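Local coordinates for protein aspartate-semialdehyde dehydrogenase (Cryptococcus neoformans var. neoformans JEC21, PDB 5CEF) that catalyses the NADPH-dependent reductive dephosphorylation of 4-phospho-L-aspartate to L-aspartate semialdehyde, the second step toward methionine and threonine, at residues V182-A187 with A246-V251. Numbering follows the deposited sequence.
Sequences VTTLQA and ATCTRV
The guanidinium of R250 holds the carbonyl of A187 at its edge, NH1 to A187 O 3.0 Å, and Q186 CB approaches it obliquely. The amide of Q186, the other flat group, has C248 CB and SG beside its OE1. Q186 and R250 pair across two neighbouring parallel strands of the mixed sheet in the dimerisation domain, strands 177-186 and 243-250, the latter at one border of the sheet within this chain. Backbone bonds join T247 N to V182 O, T184 N to T247 O, Q186 N to T249 O and V251 N to Q186 O.

On the face of T184, Q186 and C248, helices 158-174 and 212-224 pack. Here T184 OG1, set between its own N and carbonyl carbon (chi1 66°), donates to an in-plane lone pair of Q186 OE1 at 2.6 Å, while E212 takes NE2. With both ends engaged, the amide is fixed in rotation beside H257, the predicted proton acceptor; glutamine suits a place needing an acceptor and a donor. A long arginine suits the strand end because its chain, bent at chi2 and chi3, reaches across to A187 O; the R250 side chain also lies near G190, which probably binds NADP(+).

The face of T183, L185, T247 and T249 meets a second subunit, where L185 packs on T249 of that subunit, and T249 on its L185. A water lies 2.9 Å from T183 OG1 and 2.7 Å from T247 OG1; threonine offers such a hydroxyl while its branched CB favours strand. L185 CB meets V251 CG1 at 4.0 Å. T184 O is gripped twice by T249: N approaches from above the carbonyl plane, whereas OG1 donates to an in-plane lone pair at 2.7 Å.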
loop_
_atom_site.group_PDB
_atom_site.type_symbol
_atom_site.label_atom_id
_atom_site.label_comp_id
_atom_site.label_asym_id
_atom_site.label_seq_id
_atom_site.Cartn_x
_atom_site.Cartn_y
_atom_site.Cartn_z
ATOM N N VAL A 182 -23.412 -5.480 10.104
ATOM C CA VAL A 182 -22.524 -4.636 9.368
ATOM C C VAL A 182 -21.057 -4.984 9.613
ATOM O O VAL A 182 -20.648 -5.184 10.755
ATOM C CB VAL A 182 -22.768 -3.150 9.696
ATOM C CG1 VAL A 182 -22.623 -2.865 11.187
ATOM C CG2 VAL A 182 -21.797 -2.264 8.902
ATOM N N THR A 183 -20.271 -5.019 8.544
ATOM C CA THR A 183 -18.843 -5.073 8.666
ATOM C C THR A 183 -18.291 -3.755 8.090
ATOM O O THR A 183 -18.642 -3.388 6.985
ATOM C CB THR A 183 -18.262 -6.294 7.908
ATOM O OG1 THR A 183 -18.757 -7.517 8.465
ATOM C CG2 THR A 183 -16.749 -6.309 8.014
ATOM N N THR A 184 -17.403 -3.077 8.813
ATOM C CA THR A 184 -16.768 -1.889 8.278
ATOM C C THR A 184 -15.323 -2.141 7.864
ATOM O O THR A 184 -14.622 -3.004 8.422
ATOM C CB THR A 184 -16.759 -0.701 9.263
ATOM O OG1 THR A 184 -15.930 -1.008 10.379
ATOM C CG2 THR A 184 -18.141 -0.397 9.738
ATOM N N LEU A 185 -14.907 -1.370 6.851
ATOM C CA LEU A 185 -13.540 -1.307 6.402
ATOM C C LEU A 185 -13.139 0.157 6.489
ATOM O O LEU A 185 -13.447 0.965 5.608
ATOM C CB LEU A 185 -13.410 -1.821 4.977
ATOM C CG LEU A 185 -13.573 -3.309 4.706
ATOM C CD1 LEU A 185 -14.984 -3.758 4.982
ATOM C CD2 LEU A 185 -13.248 -3.637 3.254
ATOM N N GLN A 186 -12.439 0.509 7.557
ATOM C CA GLN A 186 -12.207 1.892 7.878
ATOM C C GLN A 186 -10.820 2.324 7.452
ATOM O O GLN A 186 -9.861 1.631 7.642
ATOM C CB GLN A 186 -12.518 2.137 9.375
ATOM C CG GLN A 186 -13.970 1.734 9.691
ATOM C CD GLN A 186 -14.406 1.907 11.140
ATOM O OE1 GLN A 186 -15.240 1.136 11.639
ATOM N NE2 GLN A 186 -13.888 2.913 11.797
ATOM N N ALA A 187 -10.768 3.496 6.843
ATOM C CA ALA A 187 -9.556 4.157 6.443
ATOM C C ALA A 187 -8.798 4.631 7.644
ATOM O O ALA A 187 -9.347 4.681 8.730
ATOM C CB ALA A 187 -9.898 5.341 5.524
ATOM N N ALA A 246 -22.046 -5.560 14.762
ATOM C CA ALA A 246 -20.977 -5.008 13.956
ATOM C C ALA A 246 -19.605 -5.690 14.145
ATOM O O ALA A 246 -19.267 -6.170 15.228
ATOM C CB ALA A 246 -20.824 -3.540 14.294
ATOM N N THR A 247 -18.813 -5.686 13.078
ATOM C CA THR A 247 -17.404 -5.974 13.157
ATOM C C THR A 247 -16.722 -4.814 12.448
ATOM O O THR A 247 -17.142 -4.438 11.357
ATOM C CB THR A 247 -17.073 -7.267 12.432
ATOM O OG1 THR A 247 -17.897 -8.348 12.890
ATOM C CG2 THR A 247 -15.661 -7.617 12.678
ATOM N N CYS A 248 -15.714 -4.214 13.078
ATOM C CA CYS A 248 -15.083 -3.011 12.551
ATOM C C CYS A 248 -13.633 -3.282 12.310
ATOM O O CYS A 248 -12.921 -3.774 13.196
ATOM C CB CYS A 248 -15.212 -1.869 13.532
ATOM S SG CYS A 248 -16.913 -1.288 13.704
ATOM N N THR A 249 -13.182 -3.051 11.077
ATOM C CA THR A 249 -11.801 -3.344 10.728
ATOM C C THR A 249 -11.141 -2.106 10.208
ATOM O O THR A 249 -11.812 -1.183 9.757
ATOM C CB THR A 249 -11.692 -4.413 9.661
ATOM O OG1 THR A 249 -12.098 -3.858 8.417
ATOM C CG2 THR A 249 -12.553 -5.566 9.987
ATOM N N ARG A 250 -9.812 -2.103 10.257
ATOM C CA ARG A 250 -9.018 -1.045 9.654
ATOM C C ARG A 250 -8.318 -1.609 8.416
ATOM O O ARG A 250 -7.811 -2.718 8.462
ATOM C CB ARG A 250 -7.994 -0.553 10.630
ATOM C CG ARG A 250 -7.167 0.604 10.124
ATOM C CD ARG A 250 -7.894 1.898 10.389
ATOM N NE ARG A 250 -7.977 2.177 11.828
ATOM C CZ ARG A 250 -8.744 3.146 12.344
ATOM N NH1 ARG A 250 -9.555 3.881 11.566
ATOM N NH2 ARG A 250 -8.746 3.371 13.645
ATOM N N VAL A 251 -8.279 -0.827 7.337
ATOM C CA VAL A 251 -7.651 -1.247 6.085
ATOM C C VAL A 251 -6.661 -0.168 5.655
ATOM O O VAL A 251 -6.713 0.946 6.138
ATOM C CB VAL A 251 -8.688 -1.453 4.981
ATOM C CG1 VAL A 251 -9.550 -2.667 5.273
ATOM C CG2 VAL A 251 -9.580 -0.222 4.803
HETATM O O HOH W 1 -19.807 -8.441 11.040
#